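Local coordinates for putative exported protein (Bacteroides fragilis NCTC 9343, PDB 3IEE) that is of unknown function but, as an all-helical putative exported protein with a lipoprotein-type signal motif, is probably carried to the cell envelope, at residues 167-171 with 217-223; 99-104 with 139-143. One frame throughout, in Å; residues are numbered along the deposited sequence.

Overall arrangement
The chain is mainly helical and has no strand, and the two contacts illustrate two ways of joining helices. Contact 2 comes first along the chain. It pairs helix 87-119 with helix 123-162, within the DUF6845 region. Contact 1 follows, in the DUF3829-like C-terminal region. There the start of helix 169-189 meets the loop between helices 197-215 and 224-247. The contacts share no helix, but helices 123-162 and 169-189 are consecutive. The centres of the two contacts are 40 Å apart, on opposite sides of the chain's centre, and the nearest atoms of the two contacts are about 25 Å apart. Contact 2 thus belongs to the middle of a helix pair, contact 1 to helix ends.

Contact 1 of 2, residues 167-171 with 217-223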
ATOM      1  N   PRO A 167      25.064  13.755   6.336  1.00 17.92           N
ATOM      2  CA  PRO A 167      25.200  14.685   5.203  1.00 19.58           C
ATOM      3  C   PRO A 167      24.289  14.333   4.012  1.00 17.08           C
ATOM      4  O   PRO A 167      24.072  15.191   3.164  1.00 16.83           O
ATOM      5  CB  PRO A 167      26.680  14.550   4.799  1.00 20.80           C
ATOM      6  CG  PRO A 167      27.129  13.264   5.337  1.00 22.56           C
ATOM      7  CD  PRO A 167      26.309  13.012   6.598  1.00 20.97           C
ATOM      8  N   LEU A 168      23.784  13.102   3.965  1.00 14.92           N
ATOM      9  CA  LEU A 168      22.850  12.676   2.907  1.00 15.63           C
ATOM     10  C   LEU A 168      21.388  12.580   3.348  1.00 15.92           C
ATOM     11  O   LEU A 168      20.578  11.928   2.671  1.00 13.88           O
ATOM     12  CB  LEU A 168      23.285  11.347   2.333  1.00 14.01           C
ATOM     13  CG  LEU A 168      24.703  11.273   1.786  1.00 19.57           C
ATOM     14  CD1 LEU A 168      24.988   9.873   1.382  1.00 15.88           C
ATOM     15  CD2 LEU A 168      24.894  12.244   0.617  1.00 23.45           C
ATOM     16  N   LYS A 169      21.030  13.283   4.421  1.00 13.71           N
ATOM     17  CA  LYS A 169      19.650  13.283   4.917  1.00 13.93           C
ATOM     18  C   LYS A 169      18.634  13.563   3.814  1.00 13.89           C
ATOM     19  O   LYS A 169      17.676  12.829   3.679  1.00 13.57           O
ATOM     20  CB  LYS A 169      19.535  14.308   6.045  1.00 16.33           C
ATOM     21  CG  LYS A 169      18.116  14.644   6.502  1.00 20.75           C
ATOM     22  CD  LYS A 169      18.148  15.553   7.714  1.00 21.94           C
ATOM     23  CE  LYS A 169      18.322  16.999   7.375  1.00 28.78           C
ATOM     24  NZ  LYS A 169      19.205  17.633   8.437  1.00 35.95           N
ATOM     25  N   ALA A 170      18.814  14.643   3.044  1.00 15.39           N
ATOM     26  CA  ALA A 170      17.825  14.964   1.988  1.00 13.30           C
ATOM     27  C   ALA A 170      17.644  13.827   0.981  1.00 12.53           C
ATOM     28  O   ALA A 170      16.497  13.467   0.582  1.00 11.72           O
ATOM     29  CB  ALA A 170      18.169  16.284   1.237  1.00 12.50           C
ATOM     30  N   GLN A 171      18.760  13.250   0.554  1.00 13.35           N
ATOM     31  CA  GLN A 171      18.738  12.166  -0.430  1.00 13.82           C
ATOM     32  C   GLN A 171      18.043  10.927   0.170  1.00 13.11           C
ATOM     33  O   GLN A 171      17.132  10.325  -0.423  1.00 13.42           O
ATOM     34  CB  GLN A 171      20.161  11.839  -0.922  1.00 13.06           C
ATOM     35  CG  GLN A 171      20.833  12.972  -1.734  1.00 13.22           C
ATOM     36  CD  GLN A 171      21.307  14.156  -0.941  1.00 14.58           C
ATOM     37  OE1 GLN A 171      21.376  14.107   0.290  1.00 15.77           O
ATOM     38  NE2 GLN A 171      21.720  15.240  -1.642  1.00 14.29           N
ATOM     39  N   LEU A 217      18.394  18.633  -5.744  1.00  9.54           N
ATOM     40  CA  LEU A 217      19.295  18.501  -4.621  1.00  8.81           C
ATOM     41  C   LEU A 217      20.775  18.623  -5.116  1.00 10.61           C
ATOM     42  O   LEU A 217      21.098  18.157  -6.231  1.00 10.07           O
ATOM     43  CB  LEU A 217      19.040  17.193  -3.868  1.00 12.48           C
ATOM     44  CG  LEU A 217      17.669  17.021  -3.170  1.00 10.48           C
ATOM     45  CD1 LEU A 217      17.570  15.620  -2.605  1.00 13.63           C
ATOM     46  CD2 LEU A 217      17.500  18.152  -2.134  1.00 14.57           C
ATOM     47  N   PRO A 218      21.692  19.146  -4.283  1.00 11.47           N
ATOM     48  CA  PRO A 218      23.052  19.245  -4.725  1.00 10.03           C
ATOM     49  C   PRO A 218      23.804  17.903  -4.689  1.00 10.27           C
ATOM     50  O   PRO A 218      23.379  16.981  -4.025  1.00 11.55           O
ATOM     51  CB  PRO A 218      23.686  20.214  -3.729  1.00 12.58           C
ATOM     52  CG  PRO A 218      22.949  19.931  -2.501  1.00 10.66           C
ATOM     53  CD  PRO A 218      21.548  19.682  -2.914  1.00 11.25           C
ATOM     54  N   VAL A 219      24.918  17.850  -5.418  1.00  8.46           N
ATOM     55  CA  VAL A 219      25.947  16.818  -5.207  1.00  9.35           C
ATOM     56  C   VAL A 219      26.560  17.008  -3.825  1.00 12.96           C
ATOM     57  O   VAL A 219      26.954  18.130  -3.462  1.00 15.54           O
ATOM     58  CB  VAL A 219      27.013  16.895  -6.299  1.00 12.27           C
ATOM     59  CG1 VAL A 219      28.240  16.018  -5.993  1.00 11.22           C
ATOM     60  CG2 VAL A 219      26.350  16.527  -7.620  1.00 10.43           C
ATOM     61  N   VAL A 220      26.646  15.902  -3.075  1.00 12.27           N
ATOM     62  CA  VAL A 220      27.303  15.899  -1.774  1.00 13.53           C
ATOM     63  C   VAL A 220      28.701  15.276  -1.985  1.00 15.72           C
ATOM     64  O   VAL A 220      28.838  14.111  -2.368  1.00 14.45           O
ATOM     65  CB  VAL A 220      26.508  15.161  -0.725  1.00 16.39           C
ATOM     66  CG1 VAL A 220      27.234  15.262   0.619  1.00 19.43           C
ATOM     67  CG2 VAL A 220      25.107  15.778  -0.618  1.00 16.32           C
ATOM     68  N   ASN A 221      29.706  16.089  -1.716  0.50 17.97           N
ATOM     69  CA  ASN A 221      31.119  15.748  -1.877  0.50 19.89           C
ATOM     70  C   ASN A 221      31.516  14.580  -0.954  0.50 19.07           C
ATOM     71  O   ASN A 221      31.004  14.484   0.156  0.50 20.59           O
ATOM     72  CB  ASN A 221      31.928  17.017  -1.546  0.50 23.31           C
ATOM     73  CG  ASN A 221      33.387  16.915  -1.915  0.50 25.11           C
ATOM     74  OD1 ASN A 221      33.735  16.703  -3.075  0.50 31.20           O
ATOM     75  ND2 ASN A 221      34.254  17.099  -0.932  0.50 30.58           N
ATOM     76  N   GLY A 222      32.398  13.690  -1.425  1.00 19.23           N
ATOM     77  CA  GLY A 222      32.894  12.574  -0.614  1.00 20.57           C
ATOM     78  C   GLY A 222      31.985  11.383  -0.404  1.00 20.75           C
ATOM     79  O   GLY A 222      32.196  10.584   0.524  1.00 20.96           O
ATOM     80  N   HIS A 223      30.971  11.263  -1.255  1.00 17.55           N
ATOM     81  CA  HIS A 223      30.007  10.178  -1.230  1.00 20.00           C
ATOM     82  C   HIS A 223      29.720   9.729  -2.664  1.00 21.67           C
ATOM     83  O   HIS A 223      28.551   9.702  -3.115  1.00 18.49           O
ATOM     84  CB  HIS A 223      28.714  10.654  -0.575  1.00 20.61           C
ATOM     85  CG  HIS A 223      28.881  11.084   0.847  1.00 19.98           C
ATOM     86  ND1 HIS A 223      29.377  12.323   1.204  1.00 23.35           N
ATOM     87  CD2 HIS A 223      28.605  10.441   2.005  1.00 24.94           C
ATOM     88  CE1 HIS A 223      29.373  12.428   2.523  1.00 22.76           C
ATOM     89  NE2 HIS A 223      28.938  11.286   3.029  1.00 24.04           N
TER
HETATM   90  O   HOH W   1      21.787  14.826  -4.773  1.00 21.41           O
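This is a mainly apolar contact between a helix start and an interhelical loop, near one end of the helices of the DUF3829-like C-terminal region. Leu168 is the N-cap residue of helix 169-189. Leu168 CD2 lies 3.6 Å from Val220 CB, the closest apolar approach here. Leu168 CG also sits over one face of the His223 imidazole, and Pro167 CG comes within 3.5 Å of His223 NE2. In the first turn of the helix, Ala170 CB meets Leu217 CD2 at 3.9 Å. Gln171 adds the polar part. A water accepts from Gln171 NE2 at 3.2 Å and donates to Pro218 O at 2.8 Å, so it bridges helix and loop. The loop ends in a type II beta turn from Val220 to His223. Gly222 takes the positive phi of 76° expected at its third position. His223 ND1 donates to Asn221 O at 2.9 Å, which ties the ring back to the turn. His223 is itself the N-cap residue of helix 224-247, so two helix starts meet here. That helix also packs against both segments: Leu168 touches Glu226 and Met227, while Gln171 and Leu217 both reach Tyr230.

Contact 2 of 2, residues 99-104 with 139-143; sequences GLFQAR and QMSEY. With EDO (1,2-ethanediol), chain E.
Two helical segments, 99-104 and 139-143, run antiparallel. Their axes approach to 8.9 Å and cross at -162°. The register is set by Leu100 and Met140, with CA atoms 5.3 Å apart. Gly99 leaves room for the Tyr143 ring (chi1 m): Gly99 CA lies 3.9 Å from the centroid of that ring, over the face, in a CH-pi contact. A CB here would clash with the ring. A water donates to Gly99 O at 2.7 Å and lies 3.1 Å from Tyr143 OH. Leu100 (chi1 t, chi2 p) places CD1 3.8 Å from Met140 CB. This is antiparallel packing of consecutive helices, a helical hairpin in the DUF6845 region. Ala103 CB lies 3.9 Å from Met140 CG and near the edge of the Tyr143 ring. Arg104 CA is 4.0 Å from SE of Met140, a selenomethionine, while Arg104 NH2 hydrogen-bonds Val70 O. An ethanediol, probably from the crystallisation liquor, covers the other Tyr143 face; its O2 donates to Glu142 OE1 at 3.1 Å.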
ATOM      1  N   GLY A  99     -11.609  -0.776  11.703  1.00 16.62           N
ATOM      2  CA  GLY A  99     -12.435  -0.854  10.501  1.00 17.87           C
ATOM      3  C   GLY A  99     -11.910  -1.814   9.468  1.00 17.79           C
ATOM      4  O   GLY A  99     -12.676  -2.561   8.828  1.00 18.45           O
ATOM      5  N   LEU A 100     -10.597  -1.820   9.276  1.00 15.26           N
ATOM      6  CA  LEU A 100      -9.961  -2.760   8.373  1.00 15.30           C
ATOM      7  C   LEU A 100     -10.177  -4.210   8.809  1.00 15.71           C
ATOM      8  O   LEU A 100     -10.593  -5.069   7.992  1.00 16.22           O
ATOM      9  CB  LEU A 100      -8.440  -2.452   8.303  1.00 14.43           C
ATOM     10  CG  LEU A 100      -7.631  -3.467   7.488  1.00 18.01           C
ATOM     11  CD1 LEU A 100      -8.207  -3.747   6.095  1.00 22.38           C
ATOM     12  CD2 LEU A 100      -6.196  -3.026   7.393  1.00 18.16           C
ATOM     13  N   PHE A 101      -9.917  -4.495  10.082  1.00 16.76           N
ATOM     14  CA  PHE A 101     -10.013  -5.866  10.568  1.00 15.30           C
ATOM     15  C   PHE A 101     -11.476  -6.331  10.458  1.00 17.72           C
ATOM     16  O   PHE A 101     -11.732  -7.472  10.089  1.00 18.47           O
ATOM     17  CB  PHE A 101      -9.470  -6.022  11.994  1.00 17.46           C
ATOM     18  CG  PHE A 101      -7.953  -5.913  12.099  1.00 16.81           C
ATOM     19  CD1 PHE A 101      -7.109  -6.719  11.345  1.00 22.03           C
ATOM     20  CD2 PHE A 101      -7.378  -5.056  13.025  1.00 16.43           C
ATOM     21  CE1 PHE A 101      -5.699  -6.603  11.476  1.00 19.77           C
ATOM     22  CE2 PHE A 101      -6.018  -4.939  13.146  1.00 19.11           C
ATOM     23  CZ  PHE A 101      -5.164  -5.706  12.376  1.00 20.61           C
ATOM     24  N   GLN A 102     -12.411  -5.418  10.691  1.00 17.23           N
ATOM     25  CA  GLN A 102     -13.861  -5.741  10.613  1.00 19.93           C
ATOM     26  C   GLN A 102     -14.274  -6.017   9.163  1.00 19.41           C
ATOM     27  O   GLN A 102     -14.947  -7.015   8.896  1.00 16.95           O
ATOM     28  CB  GLN A 102     -14.729  -4.626  11.220  1.00 22.24           C
ATOM     29  CG  GLN A 102     -14.754  -4.631  12.773  1.00 27.72           C
ATOM     30  CD  GLN A 102     -15.667  -3.565  13.426  1.00 26.03           C
ATOM     31  OE1 GLN A 102     -16.534  -2.984  12.773  1.00 32.37           O
ATOM     32  NE2 GLN A 102     -15.448  -3.312  14.723  1.00 23.72           N
ATOM     33  N   ALA A 103     -13.846  -5.152   8.233  1.00 18.70           N
ATOM     34  CA  ALA A 103     -14.167  -5.341   6.817  1.00 18.74           C
ATOM     35  C   ALA A 103     -13.586  -6.634   6.279  1.00 18.22           C
ATOM     36  O   ALA A 103     -14.250  -7.344   5.506  1.00 17.98           O
ATOM     37  CB  ALA A 103     -13.756  -4.138   5.964  1.00 15.82           C
ATOM     38  N   ARG A 104     -12.381  -6.981   6.732  1.00 17.99           N
ATOM     39  CA  ARG A 104     -11.700  -8.177   6.281  1.00 17.81           C
ATOM     40  C   ARG A 104     -12.402  -9.442   6.803  1.00 19.16           C
ATOM     41  O   ARG A 104     -12.599 -10.387   6.040  1.00 17.97           O
ATOM     42  CB  ARG A 104     -10.244  -8.108   6.732  1.00 16.03           C
ATOM     43  CG  ARG A 104      -9.386  -9.240   6.273  1.00 17.90           C
ATOM     44  CD  ARG A 104      -7.926  -8.964   6.621  1.00 23.98           C
ATOM     45  NE  ARG A 104      -7.075 -10.083   6.198  1.00 18.82           N
ATOM     46  CZ  ARG A 104      -6.919 -11.190   6.895  1.00 25.26           C
ATOM     47  NH1 ARG A 104      -7.513 -11.318   8.064  1.00 23.89           N
ATOM     48  NH2 ARG A 104      -6.139 -12.149   6.438  1.00 26.41           N
ATOM     49  N   GLN A 139     -13.081  -0.812   0.588  1.00 14.23           N
ATOM     50  CA  GLN A 139     -12.983  -0.302   1.948  1.00 16.83           C
ATOM     51  C   GLN A 139     -11.676  -0.729   2.586  1.00 15.03           C
ATOM     52  O   GLN A 139     -11.034   0.112   3.195  1.00 13.74           O
ATOM     53  CB  GLN A 139     -14.125  -0.767   2.820  1.00 19.85           C
ATOM     54  CG  GLN A 139     -15.397  -0.055   2.466  1.00 27.22           C
ATOM     55  CD  GLN A 139     -16.603  -0.644   3.172  1.00 32.16           C
ATOM     56  OE1 GLN A 139     -17.713  -0.606   2.641  1.00 45.37           O
ATOM     57  NE2 GLN A 139     -16.400  -1.170   4.370  1.00 33.74           N
HETATM   58  N   MSE A 140     -11.333  -2.024   2.477  1.00 13.68           N
HETATM   59  CA  MSE A 140     -10.050  -2.566   3.052  1.00 13.34           C
HETATM   60  C   MSE A 140      -8.896  -1.748   2.522  1.00 13.94           C
HETATM   61  O   MSE A 140      -8.022  -1.279   3.272  1.00 11.32           O
HETATM   62  CB  MSE A 140      -9.884  -4.070   2.735  1.00 14.28           C
HETATM   63  CG  MSE A 140     -10.895  -4.945   3.489  1.00 15.10           C
HETATM   64 SE   MSE A 140     -10.926  -6.719   2.684  0.75 21.75          SE
HETATM   65  CE  MSE A 140      -9.098  -7.138   2.893  1.00 22.14           C
ATOM     66  N   SER A 141      -8.924  -1.490   1.231  1.00 13.23           N
ATOM     67  CA  SER A 141      -7.812  -0.803   0.605  1.00 13.25           C
ATOM     68  C   SER A 141      -7.769   0.660   1.028  1.00 15.05           C
ATOM     69  O   SER A 141      -6.717   1.231   1.235  1.00 14.16           O
ATOM     70  CB  SER A 141      -7.930  -0.908  -0.902  1.00 16.32           C
ATOM     71  OG  SER A 141      -7.525  -2.211  -1.279  1.00 18.76           O
ATOM     72  N   GLU A 142      -8.941   1.212   1.244  1.00 12.51           N
ATOM     73  CA  GLU A 142      -9.041   2.609   1.688  1.00 16.39           C
ATOM     74  C   GLU A 142      -8.531   2.788   3.123  1.00 14.14           C
ATOM     75  O   GLU A 142      -7.768   3.738   3.429  1.00 14.07           O
ATOM     76  CB  GLU A 142     -10.479   3.115   1.554  1.00 18.49           C
ATOM     77  CG  GLU A 142     -10.817   3.532   0.141  1.00 22.11           C
ATOM     78  CD  GLU A 142     -12.255   4.030  -0.037  1.00 25.23           C
ATOM     79  OE1 GLU A 142     -13.075   3.864   0.900  1.00 32.05           O
ATOM     80  OE2 GLU A 142     -12.565   4.564  -1.144  1.00 30.35           O
ATOM     81  N   TYR A 143      -8.941   1.894   4.010  1.00 12.83           N
ATOM     82  CA  TYR A 143      -8.424   1.945   5.383  1.00 14.83           C
ATOM     83  C   TYR A 143      -6.890   1.836   5.421  1.00 12.83           C
ATOM     84  O   TYR A 143      -6.194   2.585   6.149  1.00 14.21           O
ATOM     85  CB  TYR A 143      -8.996   0.816   6.211  1.00 14.16           C
ATOM     86  CG  TYR A 143     -10.446   0.919   6.632  1.00 15.70           C
ATOM     87  CD1 TYR A 143     -10.882   1.997   7.406  1.00 17.41           C
ATOM     88  CD2 TYR A 143     -11.340  -0.106   6.331  1.00 17.60           C
ATOM     89  CE1 TYR A 143     -12.181   2.060   7.854  1.00 18.62           C
ATOM     90  CE2 TYR A 143     -12.640  -0.031   6.747  1.00 17.56           C
ATOM     91  CZ  TYR A 143     -13.048   1.043   7.507  1.00 19.10           C
ATOM     92  OH  TYR A 143     -14.352   1.123   7.911  1.00 23.20           O
TER
HETATM   93  C1  EDO E 304     -12.087   5.410   3.844  1.00 51.75           C
HETATM   94  O1  EDO E 304     -12.148   6.740   4.377  1.00 53.07           O
HETATM   95  C2  EDO E 304     -12.799   4.386   4.728  1.00 51.12           C
HETATM   96  O2  EDO E 304     -13.202   3.249   3.944  1.00 49.74           O
HETATM   97  O   HOH W   2     -15.214  -1.763   8.429  1.00 34.44           O